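Local coordinates for OmpT protein (PDB 6EHD) that probably acts as a non-specific diffusion porin, a membrane-spanning beta barrel that lets ions and small solutes cross the outer membrane of Vibrio cholerae, at residues D12-R18 against S35-D41; E20-L24 against Y101-G105; Y95-Y99 against L209-T213; S130-G136 against E150-T156. The protein carries 1 engineered substitution. All blocks are in the same frame, centred on the assembly; numbering follows the deposited sequence.

In the fold
Contacts 1 and 4 are hairpins in the barrel wall, partly buried and with apolar side chains on the outer surface; both rest on backbone hydrogen bonds, and in each an aromatic ring covers a glycine of the neighbouring strand. Contacts 2 and 3 are buried and hold the long loop between strands 80-84 and 121-128 against the inner wall, through side chains, two waters and one direct hydrogen bond. These two meet where Gly104 C lies 3.3 Å from Asp98 OD2. Contacts 1 and 2 share strand 9-24, the first facing its neighbour in the wall, the second the loop. One detergent molecule spans contacts 1 and 3, whose nearest atoms are about 11 Å apart.

Contact 1: D12-R18 against S35-D41; sequences DFYGQLR and SSRAGVD. With C8E ((hydroxyethyloxy)tri(ethyloxy)octane), chain G.
Ser35 and Ser36 lead into strand 37-41, which runs antiparallel to strand 12-18 at 177°, the axes 4.7 Å apart. A water links Ser35 N (2.8 Å) and Arg18 NH2 (3.0 Å). Ser36, rotamer m, accepts a hydrogen bond at OG from Arg18 N (2.9 Å). Arg37 pairs with Gln16, N to O and O to N both 3.0 Å. Its side chain (p, m, m) folds back so that NE and NH2 bind Ser35 O at 3.0 and 3.1 Å, and its guanidinium lies flat on that of extended Arg18, centres 4.3 Å apart and planes at 11°. Gln16 OE1 accepts from Arg18 NE (3.0 Å), detergent O21 from Arg37 NH2 (3.3 Å); Arg37 NH1 salt-bridges MES. Strands 9-24 and 30-47 form this beta hairpin of the porin barrel wall, whose inward arginines recall the basic side of porin channels. Ala38 faces Gly15, CA to CA 4.1 Å, in a non-hydrogen-bonded pair. Gly39 bonds Tyr14 through N to O (3.0 Å) and O to N (3.1 Å); Tyr14, rotamer p, lays its ring over Gly39 CA, 4.2 Å from the centroid, and sends OH to Glu57. Outward-facing Val40 CG2 meets Phe13 CZ at 4.4 Å. Asp41 bonds Asp12 through O to N (2.9 Å) and N to O (3.0 Å). Asp12 and Phe13 belong to a calcium site seen in this protein, unoccupied in this chain.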
# COMPACT_ATOMS: atom_id res chain seq x y z
N ASP A 12 -7.17 -15.75 17.62
CA ASP A 12 -6.05 -14.84 17.98
C ASP A 12 -6.57 -13.43 18.05
O ASP A 12 -7.05 -12.90 17.08
CB ASP A 12 -4.91 -14.98 16.99
CG ASP A 12 -4.25 -16.35 17.04
OD1 ASP A 12 -3.91 -16.80 18.14
OD2 ASP A 12 -4.10 -16.98 15.98
N PHE A 13 -6.51 -12.81 19.23
CA PHE A 13 -6.86 -11.39 19.39
C PHE A 13 -5.54 -10.60 19.19
O PHE A 13 -4.53 -10.98 19.76
CB PHE A 13 -7.45 -11.05 20.76
CG PHE A 13 -8.87 -11.49 20.92
CD1 PHE A 13 -9.15 -12.82 21.17
CD2 PHE A 13 -9.91 -10.58 20.80
CE1 PHE A 13 -10.45 -13.25 21.34
CE2 PHE A 13 -11.23 -11.00 20.98
CZ PHE A 13 -11.49 -12.34 21.23
N TYR A 14 -5.52 -9.60 18.31
CA TYR A 14 -4.21 -8.95 17.92
C TYR A 14 -4.46 -7.48 17.74
O TYR A 14 -5.59 -7.07 17.62
CB TYR A 14 -3.59 -9.56 16.61
CG TYR A 14 -4.41 -9.22 15.40
CD1 TYR A 14 -5.56 -10.01 15.00
CD2 TYR A 14 -4.09 -8.11 14.60
CE1 TYR A 14 -6.33 -9.64 13.91
CE2 TYR A 14 -4.87 -7.74 13.55
CZ TYR A 14 -6.00 -8.54 13.18
OH TYR A 14 -6.74 -8.07 12.14
N GLY A 15 -3.38 -6.65 17.69
CA GLY A 15 -3.56 -5.27 17.33
C GLY A 15 -2.23 -4.45 17.46
O GLY A 15 -1.18 -5.04 17.81
N GLN A 16 -2.40 -3.16 17.24
CA GLN A 16 -1.29 -2.14 17.40
C GLN A 16 -1.84 -0.86 17.92
O GLN A 16 -2.87 -0.36 17.41
CB GLN A 16 -0.62 -1.80 16.03
CG GLN A 16 0.03 -2.94 15.34
CD GLN A 16 0.68 -2.54 14.04
OE1 GLN A 16 1.27 -1.45 13.92
NE2 GLN A 16 0.53 -3.42 13.02
N LEU A 17 -1.17 -0.26 18.93
CA LEU A 17 -1.41 1.16 19.23
C LEU A 17 -0.19 1.99 18.78
O LEU A 17 0.93 1.52 18.93
CB LEU A 17 -1.58 1.44 20.73
CG LEU A 17 -2.66 0.56 21.40
CD1 LEU A 17 -2.67 0.81 22.92
CD2 LEU A 17 -4.00 0.95 20.79
N ARG A 18 -0.45 3.10 18.12
CA ARG A 18 0.61 3.98 17.55
C ARG A 18 0.48 5.43 18.07
O ARG A 18 -0.63 5.98 18.16
CB ARG A 18 0.53 4.01 16.00
CG ARG A 18 0.53 2.60 15.34
CD ARG A 18 0.70 2.69 13.83
NE ARG A 18 0.83 1.42 13.17
CZ ARG A 18 1.10 1.26 11.87
NH1 ARG A 18 1.20 0.06 11.39
NH2 ARG A 18 1.17 2.29 11.05
N SER A 35 -2.04 5.30 12.87
CA SER A 35 -3.02 4.25 12.47
C SER A 35 -3.22 2.94 13.37
O SER A 35 -3.08 1.80 12.99
CB SER A 35 -2.71 3.79 11.12
OG SER A 35 -3.80 3.04 10.66
N SER A 36 -3.80 3.16 14.50
CA SER A 36 -4.01 2.09 15.47
C SER A 36 -5.18 1.14 15.04
O SER A 36 -6.13 1.60 14.41
CB SER A 36 -4.31 2.74 16.83
OG SER A 36 -3.21 3.57 17.28
N ARG A 37 -5.10 -0.10 15.46
CA ARG A 37 -6.14 -1.09 15.08
C ARG A 37 -6.22 -2.25 16.04
O ARG A 37 -5.29 -2.51 16.77
CB ARG A 37 -5.81 -1.61 13.61
CG ARG A 37 -4.74 -2.67 13.50
CD ARG A 37 -3.28 -2.25 13.46
NE ARG A 37 -2.90 -1.14 12.58
CZ ARG A 37 -2.43 -1.25 11.33
NH1 ARG A 37 -2.24 -2.40 10.76
NH2 ARG A 37 -2.17 -0.14 10.70
N ALA A 38 -7.34 -3.03 16.00
CA ALA A 38 -7.45 -4.21 16.80
C ALA A 38 -8.40 -5.20 16.05
O ALA A 38 -9.34 -4.80 15.47
CB ALA A 38 -8.11 -3.87 18.17
N GLY A 39 -8.09 -6.47 16.07
CA GLY A 39 -8.98 -7.48 15.38
C GLY A 39 -8.97 -8.85 16.06
O GLY A 39 -8.29 -9.07 17.09
N VAL A 40 -9.71 -9.80 15.42
CA VAL A 40 -9.69 -11.21 15.77
C VAL A 40 -9.59 -12.02 14.49
O VAL A 40 -10.21 -11.65 13.47
CB VAL A 40 -10.93 -11.58 16.60
CG1 VAL A 40 -12.20 -11.19 15.91
CG2 VAL A 40 -10.95 -13.05 16.97
N ASP A 41 -8.72 -13.02 14.54
CA ASP A 41 -8.37 -13.94 13.45
C ASP A 41 -8.61 -15.38 13.94
O ASP A 41 -7.83 -15.95 14.76
CB ASP A 41 -6.90 -13.75 13.03
CG ASP A 41 -6.55 -14.50 11.74
OD1 ASP A 41 -7.45 -15.01 11.01
OD2 ASP A 41 -5.36 -14.57 11.41
C11 C8E G . 10.45 -2.45 6.11
O12 C8E G . 9.60 -1.75 7.06
C13 C8E G . 8.69 -0.85 6.38
C14 C8E G . 7.65 -0.27 7.33
O15 C8E G . 6.83 -1.40 7.70
C16 C8E G . 6.21 -1.41 8.96
C17 C8E G . 5.01 -0.63 8.68
O18 C8E G . 3.81 -1.27 9.09
C19 C8E G . 2.51 -0.64 9.08
C20 C8E G . 1.18 -0.59 8.24
O21 C8E G . 0.15 0.52 8.47
O HOH W 1 -6.16 -17.85 14.49
O HOH W 2 0.20 5.08 11.25

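Contact 2: E20-L24 against Y101-G105; sequences ELKFL and YFFGG
Extended strand 20-24 faces the irregular segment 101-105, in the loop after helix 90-94, with Lys22 and Phe102 the nearest pair of CA atoms at 8.7 Å, too far for backbone pairing. Glu20 (m, t) points toward the loop; its CD lies 3.8 Å from Phe102 CE1, and OE2, also hydrogen-bonded to Tyr284, accepts from a water at 2.7 Å that donates to Tyr101 O (2.9 Å). Lys22 (m, t, p, t) packs its CG 4.1 Å from Phe102 CE1 and its CE 4.3 Å from Phe103 CE1, bridging the two rings, while NZ donates to a second water (2.8 Å) bound to Phe102 O at 2.9 Å. Leu24 (m, t) brings CD2 to 3.8 Å from Phe103 CE1. Both phenylalanines are m. The loop corresponds to the one that folds into and narrows the channel of general porins. With no direct hydrogen bond between the segments, it is held to this wall strand by side-chain packing, and the polar ends are joined to loop carbonyls through water.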
# COMPACT_ATOMS: atom_id res chain seq x y z
N GLU A 20 2.33 9.03 16.68
CA GLU A 20 3.19 9.60 15.59
C GLU A 20 3.07 11.14 15.57
O GLU A 20 1.94 11.69 15.73
CB GLU A 20 2.75 8.99 14.22
CG GLU A 20 3.13 7.47 14.17
CD GLU A 20 2.80 6.71 12.85
OE1 GLU A 20 1.88 7.12 12.18
OE2 GLU A 20 3.36 5.60 12.65
N LEU A 21 4.22 11.81 15.42
CA LEU A 21 4.33 13.26 15.26
C LEU A 21 4.93 13.52 13.89
O LEU A 21 6.00 12.93 13.59
CB LEU A 21 5.27 13.78 16.30
CG LEU A 21 4.75 13.59 17.75
CD1 LEU A 21 5.15 12.25 18.35
CD2 LEU A 21 5.26 14.71 18.68
N LYS A 22 4.25 14.34 13.09
CA LYS A 22 4.70 14.70 11.72
C LYS A 22 5.01 16.21 11.60
O LYS A 22 4.19 17.06 12.08
CB LYS A 22 3.70 14.26 10.70
CG LYS A 22 3.67 12.73 10.54
CD LYS A 22 2.60 12.25 9.56
CE LYS A 22 2.99 12.47 8.13
NZ LYS A 22 1.96 11.84 7.28
N PHE A 23 6.18 16.53 11.01
CA PHE A 23 6.63 17.94 10.84
C PHE A 23 6.80 18.19 9.34
O PHE A 23 7.81 17.79 8.75
CB PHE A 23 7.94 18.20 11.55
CG PHE A 23 7.96 17.82 13.04
CD1 PHE A 23 8.05 16.48 13.43
CD2 PHE A 23 7.96 18.81 14.04
CE1 PHE A 23 8.06 16.10 14.79
CE2 PHE A 23 7.95 18.47 15.40
CZ PHE A 23 8.01 17.12 15.80
N LEU A 24 5.78 18.73 8.72
CA LEU A 24 5.76 18.92 7.25
C LEU A 24 6.20 20.38 6.92
O LEU A 24 5.77 21.30 7.59
CB LEU A 24 4.41 18.62 6.66
CG LEU A 24 3.79 17.22 6.85
CD1 LEU A 24 2.47 17.12 6.11
CD2 LEU A 24 4.82 16.16 6.42
N TYR A 101 8.72 4.39 6.85
CA TYR A 101 7.63 4.44 7.86
C TYR A 101 6.66 5.62 7.63
O TYR A 101 5.58 5.58 8.16
CB TYR A 101 8.23 4.53 9.27
CG TYR A 101 8.59 3.25 9.87
CD1 TYR A 101 7.65 2.54 10.60
CD2 TYR A 101 9.88 2.73 9.77
CE1 TYR A 101 7.99 1.26 11.11
CE2 TYR A 101 10.22 1.50 10.35
CZ TYR A 101 9.25 0.77 11.05
OH TYR A 101 9.57 -0.48 11.60
N PHE A 102 7.00 6.65 6.82
CA PHE A 102 6.21 7.86 6.62
C PHE A 102 6.05 8.42 5.21
O PHE A 102 4.93 8.72 4.78
CB PHE A 102 6.72 9.05 7.50
CG PHE A 102 6.54 8.90 8.98
CD1 PHE A 102 5.33 9.09 9.54
CD2 PHE A 102 7.66 8.54 9.79
CE1 PHE A 102 5.17 8.99 10.95
CE2 PHE A 102 7.50 8.49 11.21
CZ PHE A 102 6.26 8.71 11.74
N PHE A 103 7.14 8.55 4.45
CA PHE A 103 7.12 9.45 3.25
C PHE A 103 7.24 8.78 1.87
O PHE A 103 6.93 9.39 0.87
CB PHE A 103 8.23 10.50 3.39
CG PHE A 103 8.11 11.38 4.66
CD1 PHE A 103 6.91 12.10 4.88
CD2 PHE A 103 9.12 11.39 5.62
CE1 PHE A 103 6.75 12.87 6.08
CE2 PHE A 103 8.96 12.14 6.80
CZ PHE A 103 7.77 12.89 6.99
N GLY A 104 7.76 7.55 1.83
CA GLY A 104 7.90 6.81 0.53
C GLY A 104 6.66 6.15 0.03
O GLY A 104 5.60 6.22 0.68
N GLY A 105 6.79 5.49 -1.14
CA GLY A 105 5.71 4.88 -1.92
C GLY A 105 5.30 5.69 -3.15
O GLY A 105 4.33 5.34 -3.83
O HOH W 3 4.36 4.33 10.45
O HOH W 4 2.91 9.27 6.77

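Contact 3: Y95-Y99 against L209-T213; sequences YGADY and LIGVT. With C8E ((hydroxyethyloxy)tri(ethyloxy)octane), chain G.
The loop between the fifth and sixth barrel strands, the counterpart of the constriction loop of general porins, leaves its short helix 90-94 and meets the inner wall at strand 209-213. Tyr95, just after the helix, takes a positive phi (62°), Gly96 is extended (175/-165), and Ala97 (-83/70) centres an inverse gamma turn with a weak Asp98 N to Gly96 O bond of 2.9 Å. The loop's course from 96 to 99 runs 138° from that of the strand, with Ala97 nearest Gly211, CA to CA 5.2 Å. Ala97 N donates to Thr213 OG1 (2.9 Å; Thr213 rotamer m), which also bonds Thr200, while Ala97 CB packs 3.6 Å from Gly211 C. Tyr99, rotamer m, points toward the wall. Loop and barrel fit closely here because Gly211 has no side chain: a CB would lie 2.2 Å from Tyr99 OH, which instead sits 3.6 Å from Gly211 CA and bonds Glu202. Leu209 (t, p) places CD2 over the Tyr99 ring, 4.2 Å from its centroid, in a CH-pi contact. Within the loop, Tyr95 OH donates to Asp98 OD2 at 2.6 Å. At the backbone end of Tyr99, its carbonyl O lies 3.5 Å from detergent C13.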
# COMPACT_ATOMS: atom_id res chain seq x y z
N TYR A 95 3.02 -4.89 -3.11
CA TYR A 95 3.73 -3.64 -2.86
C TYR A 95 4.99 -3.52 -3.78
O TYR A 95 4.88 -3.85 -5.04
CB TYR A 95 4.00 -3.43 -1.33
CG TYR A 95 4.12 -1.97 -0.90
CD1 TYR A 95 3.09 -1.02 -1.18
CD2 TYR A 95 5.24 -1.49 -0.15
CE1 TYR A 95 3.19 0.31 -0.82
CE2 TYR A 95 5.28 -0.14 0.29
CZ TYR A 95 4.30 0.78 -0.07
OH TYR A 95 4.36 2.12 0.34
N GLY A 96 6.13 -3.10 -3.21
CA GLY A 96 7.37 -2.86 -4.03
C GLY A 96 8.43 -2.27 -3.14
O GLY A 96 8.29 -2.36 -1.91
N ALA A 97 9.47 -1.72 -3.74
CA ALA A 97 10.68 -1.30 -3.04
C ALA A 97 10.52 0.10 -2.39
O ALA A 97 11.16 1.08 -2.76
CB ALA A 97 11.93 -1.36 -3.99
N ASP A 98 9.67 0.13 -1.34
CA ASP A 98 9.55 1.24 -0.43
C ASP A 98 9.66 0.69 1.03
O ASP A 98 8.78 -0.17 1.40
CB ASP A 98 8.20 2.04 -0.59
CG ASP A 98 7.88 2.94 0.67
OD1 ASP A 98 8.84 3.52 1.26
OD2 ASP A 98 6.69 3.02 1.07
N TYR A 99 10.73 1.06 1.76
CA TYR A 99 11.01 0.53 3.08
C TYR A 99 10.81 1.59 4.16
O TYR A 99 11.21 1.39 5.30
CB TYR A 99 12.41 -0.05 3.12
CG TYR A 99 12.65 -1.13 2.06
CD1 TYR A 99 11.71 -2.14 1.81
CD2 TYR A 99 13.79 -1.09 1.31
CE1 TYR A 99 11.90 -3.05 0.77
CE2 TYR A 99 14.00 -2.02 0.26
CZ TYR A 99 13.08 -3.02 0.02
OH TYR A 99 13.35 -3.96 -1.02
N LEU A 209 19.72 -5.34 2.58
CA LEU A 209 18.64 -5.67 1.62
C LEU A 209 18.64 -4.54 0.61
O LEU A 209 18.70 -3.36 1.03
CB LEU A 209 17.29 -5.73 2.34
CG LEU A 209 16.04 -5.74 1.46
CD1 LEU A 209 16.05 -7.05 0.68
CD2 LEU A 209 14.77 -5.59 2.30
N ILE A 210 18.68 -4.85 -0.70
CA ILE A 210 18.53 -3.75 -1.73
C ILE A 210 17.40 -4.10 -2.67
O ILE A 210 17.30 -5.26 -3.14
CB ILE A 210 19.82 -3.55 -2.56
CG1 ILE A 210 20.98 -3.23 -1.59
CG2 ILE A 210 19.63 -2.38 -3.52
CD1 ILE A 210 22.33 -2.92 -2.24
N GLY A 211 16.54 -3.14 -2.97
CA GLY A 211 15.42 -3.37 -3.85
C GLY A 211 15.26 -2.32 -4.93
O GLY A 211 15.52 -1.10 -4.69
N VAL A 212 14.74 -2.76 -6.09
CA VAL A 212 14.39 -1.89 -7.18
C VAL A 212 13.03 -2.26 -7.73
O VAL A 212 12.76 -3.44 -8.01
CB VAL A 212 15.47 -1.92 -8.37
CG1 VAL A 212 15.03 -1.02 -9.51
CG2 VAL A 212 16.83 -1.58 -7.82
N THR A 213 12.16 -1.26 -7.97
CA THR A 213 10.86 -1.45 -8.63
C THR A 213 10.68 -0.44 -9.80
O THR A 213 10.93 0.80 -9.64
CB THR A 213 9.64 -1.25 -7.69
OG1 THR A 213 9.68 -2.18 -6.59
CG2 THR A 213 8.30 -1.30 -8.46
C11 C8E G . 10.45 -2.45 6.11
O12 C8E G . 9.60 -1.75 7.06
C13 C8E G . 8.69 -0.85 6.38
C14 C8E G . 7.65 -0.27 7.33
O15 C8E G . 6.83 -1.40 7.70
C16 C8E G . 6.21 -1.41 8.96
C17 C8E G . 5.01 -0.63 8.68
O18 C8E G . 3.81 -1.27 9.09
C19 C8E G . 2.51 -0.64 9.08
C20 C8E G . 1.18 -0.59 8.24
O21 C8E G . 0.15 0.52 8.47

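Contact 4: S130-G136 against E150-T156. With C8E ((hydroxyethyloxy)tri(ethyloxy)octane), chain B.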
# COMPACT_ATOMS: atom_id res chain seq x y z
N SER A 130 9.08 -21.89 -3.36
CA SER A 130 9.27 -20.41 -3.26
C SER A 130 8.33 -19.57 -4.18
O SER A 130 8.19 -18.34 -4.02
CB SER A 130 10.72 -20.08 -3.62
OG SER A 130 11.61 -21.10 -3.14
N PHE A 131 7.67 -20.27 -5.09
CA PHE A 131 6.91 -19.70 -6.22
C PHE A 131 5.46 -19.36 -5.79
O PHE A 131 4.88 -20.12 -4.95
CB PHE A 131 6.90 -20.73 -7.34
CG PHE A 131 5.89 -20.44 -8.42
CD1 PHE A 131 6.17 -19.55 -9.41
CD2 PHE A 131 4.63 -21.07 -8.41
CE1 PHE A 131 5.20 -19.27 -10.41
CE2 PHE A 131 3.66 -20.78 -9.37
CZ PHE A 131 3.95 -19.89 -10.38
N TRP A 132 4.85 -18.28 -6.32
CA TRP A 132 3.46 -17.92 -5.92
C TRP A 132 2.74 -17.17 -6.99
O TRP A 132 3.35 -16.55 -7.90
CB TRP A 132 3.48 -17.17 -4.61
CG TRP A 132 4.40 -15.86 -4.62
CD1 TRP A 132 5.69 -15.76 -4.18
CD2 TRP A 132 4.04 -14.57 -5.11
NE1 TRP A 132 6.16 -14.44 -4.31
CE2 TRP A 132 5.19 -13.69 -4.91
CE3 TRP A 132 2.93 -14.06 -5.71
CZ2 TRP A 132 5.15 -12.32 -5.23
CZ3 TRP A 132 2.90 -12.71 -6.08
CH2 TRP A 132 4.03 -11.86 -5.86
N VAL A 133 1.43 -17.25 -6.92
CA VAL A 133 0.49 -16.46 -7.74
C VAL A 133 -0.51 -15.83 -6.83
O VAL A 133 -1.04 -16.50 -5.92
CB VAL A 133 -0.25 -17.37 -8.79
CG1 VAL A 133 -1.17 -16.55 -9.63
CG2 VAL A 133 0.73 -18.15 -9.62
N LYS A 134 -0.83 -14.54 -7.07
CA LYS A 134 -1.84 -13.82 -6.30
C LYS A 134 -2.71 -13.05 -7.25
O LYS A 134 -2.25 -12.31 -8.13
CB LYS A 134 -1.26 -12.87 -5.21
CG LYS A 134 -0.38 -13.55 -4.18
CD LYS A 134 0.19 -12.60 -3.09
CE LYS A 134 1.13 -13.40 -2.16
NZ LYS A 134 1.63 -12.64 -0.97
N ALA A 135 -4.01 -13.19 -7.06
CA ALA A 135 -4.96 -12.46 -7.88
C ALA A 135 -6.19 -11.95 -7.17
O ALA A 135 -6.48 -12.34 -6.03
CB ALA A 135 -5.32 -13.40 -9.04
N GLY A 136 -6.86 -10.97 -7.75
CA GLY A 136 -8.09 -10.45 -7.16
C GLY A 136 -9.07 -9.86 -8.17
O GLY A 136 -8.73 -9.40 -9.26
N GLU A 150 -6.79 -7.83 -10.92
CA GLU A 150 -5.33 -7.82 -10.68
C GLU A 150 -4.73 -9.21 -10.72
O GLU A 150 -5.37 -10.16 -10.31
CB GLU A 150 -5.04 -7.18 -9.27
CG GLU A 150 -5.54 -5.75 -9.15
CD GLU A 150 -5.08 -5.02 -7.85
OE1 GLU A 150 -5.13 -5.71 -6.78
OE2 GLU A 150 -4.74 -3.81 -7.94
N LEU A 151 -3.45 -9.31 -11.15
CA LEU A 151 -2.69 -10.57 -11.18
C LEU A 151 -1.22 -10.28 -11.04
O LEU A 151 -0.71 -9.41 -11.78
CB LEU A 151 -2.93 -11.32 -12.53
CG LEU A 151 -2.05 -12.55 -12.82
CD1 LEU A 151 -2.38 -13.63 -11.87
CD2 LEU A 151 -2.26 -13.11 -14.26
N TYR A 152 -0.59 -10.98 -10.09
CA TYR A 152 0.87 -10.88 -9.83
C TYR A 152 1.46 -12.31 -9.72
O TYR A 152 0.79 -13.25 -9.19
CB TYR A 152 1.14 -10.06 -8.53
CG TYR A 152 0.80 -8.59 -8.63
CD1 TYR A 152 -0.50 -8.10 -8.48
CD2 TYR A 152 1.81 -7.63 -8.83
CE1 TYR A 152 -0.79 -6.75 -8.60
CE2 TYR A 152 1.53 -6.28 -8.88
CZ TYR A 152 0.24 -5.83 -8.80
OH TYR A 152 -0.02 -4.45 -8.92
N VAL A 153 2.74 -12.48 -10.09
CA VAL A 153 3.48 -13.76 -9.90
C VAL A 153 4.85 -13.48 -9.33
O VAL A 153 5.45 -12.43 -9.67
CB VAL A 153 3.61 -14.55 -11.26
CG1 VAL A 153 4.38 -13.75 -12.29
CG2 VAL A 153 4.37 -15.83 -11.07
N GLY A 154 5.45 -14.40 -8.59
CA GLY A 154 6.80 -14.19 -8.06
C GLY A 154 7.48 -15.50 -7.68
O GLY A 154 6.85 -16.58 -7.63
N ALA A 155 8.75 -15.37 -7.41
CA ALA A 155 9.60 -16.49 -6.95
C ALA A 155 10.85 -16.02 -6.30
O ALA A 155 11.25 -14.85 -6.51
CB ALA A 155 9.90 -17.44 -8.14
N THR A 156 11.53 -16.93 -5.56
CA THR A 156 12.85 -16.70 -4.99
C THR A 156 13.90 -17.71 -5.51
O THR A 156 13.60 -18.92 -5.61
CB THR A 156 12.77 -16.80 -3.46
OG1 THR A 156 11.79 -15.83 -3.00
CG2 THR A 156 14.19 -16.51 -2.82
O9 C8E B . -0.84 -12.23 0.45
C10 C8E B . -1.49 -13.03 1.41
C11 C8E B . -0.63 -14.13 2.02
O12 C8E B . 0.34 -14.62 1.09
C13 C8E B . 1.09 -15.72 1.60
C14 C8E B . 2.24 -16.09 0.64
O15 C8E B . 3.06 -14.97 0.20
C16 C8E B . 4.19 -15.44 -0.55
C17 C8E B . 4.77 -14.37 -1.47
O18 C8E B . 4.70 -13.06 -0.95
C19 C8E B . 5.25 -11.97 -1.70
C20 C8E B . 4.17 -11.09 -2.31
O21 C8E B . 3.34 -10.66 -1.27
O HOH W 5 9.15 -15.78 -3.49
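This beta hairpin of the porin barrel pairs strand 131-136 with strand 150-156 at 172°, through bonds such as Lys134 N to Tyr152 O (3.0 Å). Trp132 takes the p rotamer, which swings its indole across the neighbouring strand: Gly154 CA lies 3.9 Å from the centroid of the five-membered ring, the aromatic rescue of a glycine in an antiparallel sheet. A CB on Gly154 would come within 2.5 Å of Trp132 CZ2. Tyr152 (m) sends its hydroxyl away to Tyr215, and Glu150 (m, t) reaches Tyr196 and Ser91, just after the start of helix 90-94. On the outer surface Phe131 (t) sets CE1 3.6 Å from Val153 CG2, and Leu151 (t, p) brings CD1 3.9 Å from Val133 CG1. Lys134, with chi1 m and the rest of its chain extended, leads inward, where a curled detergent wraps its ammonium much as a crown ether would: five ether or hydroxyl oxygens lie within hydrogen-bonding distance of NZ and share its three protons, the closest being O21 at 2.6 Å.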